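Local coordinates for protein probable thioesterase (Thermus thermophilus, PDB 1Z54) that probably hydrolyses fatty acyl-CoA thioesters, releasing free fatty acids and coenzyme A, at residues K8-A12 with P66-G70. Coordinates in Å, arbitrary orientation, origin at the centre of the assembly. Numbering follows the deposited sequence.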
ATOM      1  N   LYS A   8      10.400  -6.563   9.983  1.00 16.96           N
ATOM      2  CA  LYS A   8       9.307  -7.145  10.752  1.00 18.28           C
ATOM      3  C   LYS A   8       8.024  -7.002   9.931  1.00 17.65           C
ATOM      4  O   LYS A   8       7.624  -5.889   9.584  1.00 16.81           O
ATOM      5  CB  LYS A   8       9.157  -6.418  12.084  1.00 19.32           C
ATOM      6  CG  LYS A   8       8.072  -6.975  12.992  1.00 22.25           C
ATOM      7  CD  LYS A   8       8.093  -6.261  14.337  1.00 25.82           C
ATOM      8  CE  LYS A   8       6.952  -6.693  15.233  1.00 27.91           C
ATOM      9  NZ  LYS A   8       7.097  -6.134  16.618  1.00 32.92           N
ATOM     10  N   VAL A   9       7.388  -8.127   9.612  1.00 16.40           N
ATOM     11  CA  VAL A   9       6.159  -8.093   8.828  1.00 17.44           C
ATOM     12  C   VAL A   9       5.088  -7.257   9.507  1.00 16.84           C
ATOM     13  O   VAL A   9       4.880  -7.349  10.716  1.00 17.34           O
ATOM     14  CB  VAL A   9       5.585  -9.502   8.591  1.00 16.25           C
ATOM     15  CG1 VAL A   9       4.228  -9.395   7.871  1.00 12.66           C
ATOM     16  CG2 VAL A   9       6.560 -10.323   7.760  1.00 17.01           C
ATOM     17  N   ARG A  10       4.414  -6.431   8.721  1.00 18.48           N
ATOM     18  CA  ARG A  10       3.346  -5.593   9.240  1.00 19.17           C
ATOM     19  C   ARG A  10       1.989  -6.224   8.902  1.00 19.90           C
ATOM     20  O   ARG A  10       1.810  -6.814   7.834  1.00 18.84           O
ATOM     21  CB  ARG A  10       3.478  -4.174   8.670  1.00 22.02           C
ATOM     22  CG  ARG A  10       4.233  -3.238   9.628  1.00 25.71           C
ATOM     23  CD  ARG A  10       5.447  -2.514   9.031  1.00 25.11           C
ATOM     24  NE  ARG A  10       5.091  -1.528   8.024  1.00 23.05           N
ATOM     25  CZ  ARG A  10       5.780  -0.415   7.779  1.00 20.79           C
ATOM     26  NH1 ARG A  10       5.375   0.418   6.830  1.00 13.06           N
ATOM     27  NH2 ARG A  10       6.858  -0.117   8.491  1.00 22.23           N
ATOM     28  N   TYR A  11       1.051  -6.119   9.839  1.00 19.50           N
ATOM     29  CA  TYR A  11      -0.286  -6.683   9.685  1.00 19.00           C
ATOM     30  C   TYR A  11      -0.919  -6.262   8.358  1.00 18.56           C
ATOM     31  O   TYR A  11      -1.474  -7.089   7.632  1.00 17.22           O
ATOM     32  CB  TYR A  11      -1.178  -6.226  10.843  1.00 19.50           C
ATOM     33  CG  TYR A  11      -2.426  -7.056  11.019  1.00 22.43           C
ATOM     34  CD1 TYR A  11      -2.373  -8.292  11.665  1.00 23.96           C
ATOM     35  CD2 TYR A  11      -3.654  -6.628  10.510  1.00 23.68           C
ATOM     36  CE1 TYR A  11      -3.507  -9.084  11.800  1.00 26.35           C
ATOM     37  CE2 TYR A  11      -4.800  -7.416  10.636  1.00 26.98           C
ATOM     38  CZ  TYR A  11      -4.716  -8.643  11.281  1.00 28.14           C
ATOM     39  OH  TYR A  11      -5.834  -9.439  11.390  1.00 31.22           O
ATOM     40  N   ALA A  12      -0.828  -4.972   8.050  1.00 16.63           N
ATOM     41  CA  ALA A  12      -1.385  -4.422   6.816  1.00 15.65           C
ATOM     42  C   ALA A  12      -0.870  -5.108   5.552  1.00 15.49           C
ATOM     43  O   ALA A  12      -1.526  -5.070   4.517  1.00 16.39           O
ATOM     44  CB  ALA A  12      -1.083  -2.926   6.740  1.00 15.11           C
ATOM     45  N   PRO A  66       5.946 -18.696   2.105  1.00 20.06           N
ATOM     46  CA  PRO A  66       5.403 -17.430   2.593  1.00 20.57           C
ATOM     47  C   PRO A  66       5.963 -16.868   3.884  1.00 21.79           C
ATOM     48  O   PRO A  66       6.553 -17.581   4.696  1.00 22.12           O
ATOM     49  CB  PRO A  66       3.916 -17.731   2.713  1.00 21.27           C
ATOM     50  CG  PRO A  66       3.934 -19.148   3.222  1.00 22.65           C
ATOM     51  CD  PRO A  66       5.019 -19.812   2.376  1.00 19.13           C
ATOM     52  N   ALA A  67       5.769 -15.563   4.044  1.00 20.09           N
ATOM     53  CA  ALA A  67       6.172 -14.847   5.239  1.00 19.87           C
ATOM     54  C   ALA A  67       4.828 -14.566   5.907  1.00 19.37           C
ATOM     55  O   ALA A  67       3.807 -14.463   5.227  1.00 16.94           O
ATOM     56  CB  ALA A  67       6.870 -13.540   4.870  1.00 18.21           C
ATOM     57  N   ARG A  68       4.813 -14.458   7.228  1.00 20.81           N
ATOM     58  CA  ARG A  68       3.560 -14.207   7.933  1.00 20.85           C
ATOM     59  C   ARG A  68       3.668 -13.132   9.005  1.00 20.97           C
ATOM     60  O   ARG A  68       4.765 -12.834   9.497  1.00 18.69           O
ATOM     61  CB  ARG A  68       3.057 -15.491   8.595  1.00 23.72           C
ATOM     62  CG  ARG A  68       2.687 -16.603   7.640  1.00 26.36           C
ATOM     63  CD  ARG A  68       1.848 -17.660   8.344  1.00 31.95           C
ATOM     64  NE  ARG A  68       1.397 -18.697   7.419  1.00 36.77           N
ATOM     65  CZ  ARG A  68       2.184 -19.642   6.911  1.00 37.76           C
ATOM     66  NH1 ARG A  68       3.468 -19.694   7.242  1.00 40.26           N
ATOM     67  NH2 ARG A  68       1.690 -20.531   6.061  1.00 39.15           N
ATOM     68  N   PHE A  69       2.523 -12.555   9.362  1.00 19.05           N
ATOM     69  CA  PHE A  69       2.491 -11.553  10.414  1.00 18.16           C
ATOM     70  C   PHE A  69       2.923 -12.274  11.683  1.00 18.85           C
ATOM     71  O   PHE A  69       2.444 -13.371  11.978  1.00 17.81           O
ATOM     72  CB  PHE A  69       1.086 -10.996  10.606  1.00 17.93           C
ATOM     73  CG  PHE A  69       0.965 -10.090  11.798  1.00 19.22           C
ATOM     74  CD1 PHE A  69       0.194 -10.459  12.897  1.00 17.79           C
ATOM     75  CD2 PHE A  69       1.653  -8.875  11.833  1.00 17.62           C
ATOM     76  CE1 PHE A  69       0.108  -9.629  14.019  1.00 20.74           C
ATOM     77  CE2 PHE A  69       1.579  -8.040  12.947  1.00 18.29           C
ATOM     78  CZ  PHE A  69       0.805  -8.416  14.044  1.00 19.01           C
ATOM     79  N   GLY A  70       3.824 -11.655  12.431  1.00 19.34           N
ATOM     80  CA  GLY A  70       4.326 -12.272  13.640  1.00 20.33           C
ATOM     81  C   GLY A  70       5.779 -12.652  13.428  1.00 21.83           C
ATOM     82  O   GLY A  70       6.512 -12.888  14.389  1.00 24.27           O
TER
HETATM   83  O   HOH W   1       5.613  -9.557  12.112  1.00 17.47           O
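F69 is the side chain on which this loop-to-loop contact turns. Its t rotamer (chi1 173°) carries the ring across to 8-12, where Y11, also t at -163°, sets its edge against the phenylalanine face: a T-shaped pair with centroids 5.0 Å apart and planes at 89°. Y11 CD1 comes within 3.6 Å of F69 CD1, and Y11 CB adds a CH-pi contact over the same ring. Tyrosine suits a buried apolar edge whose hydroxyl needs a polar partner, here E48 of the second subunit. V9, branched and compact, directs its CA-to-CB bond toward 66-70: with chi1 t, its CG2 lies 4.3 Å from CB of the small A67 and 3.5 Å from R68 O, and its CG1 4.5 Å from F69 CB. No direct hydrogen bond joins the segments; a water donates to V9 O (2.7 Å) and accepts from G70 N (2.8 Å). G70 has phi 111°, where a CB would clash with the preceding carbonyl. The CA-to-CB bond of R10 leads away, and its guanidinium salt-bridges E13 of the second subunit. The contact packs the loop leaving strand 3-8 against the one entering its antiparallel neighbour 72-82, at one end of the hotdog fold's sheet.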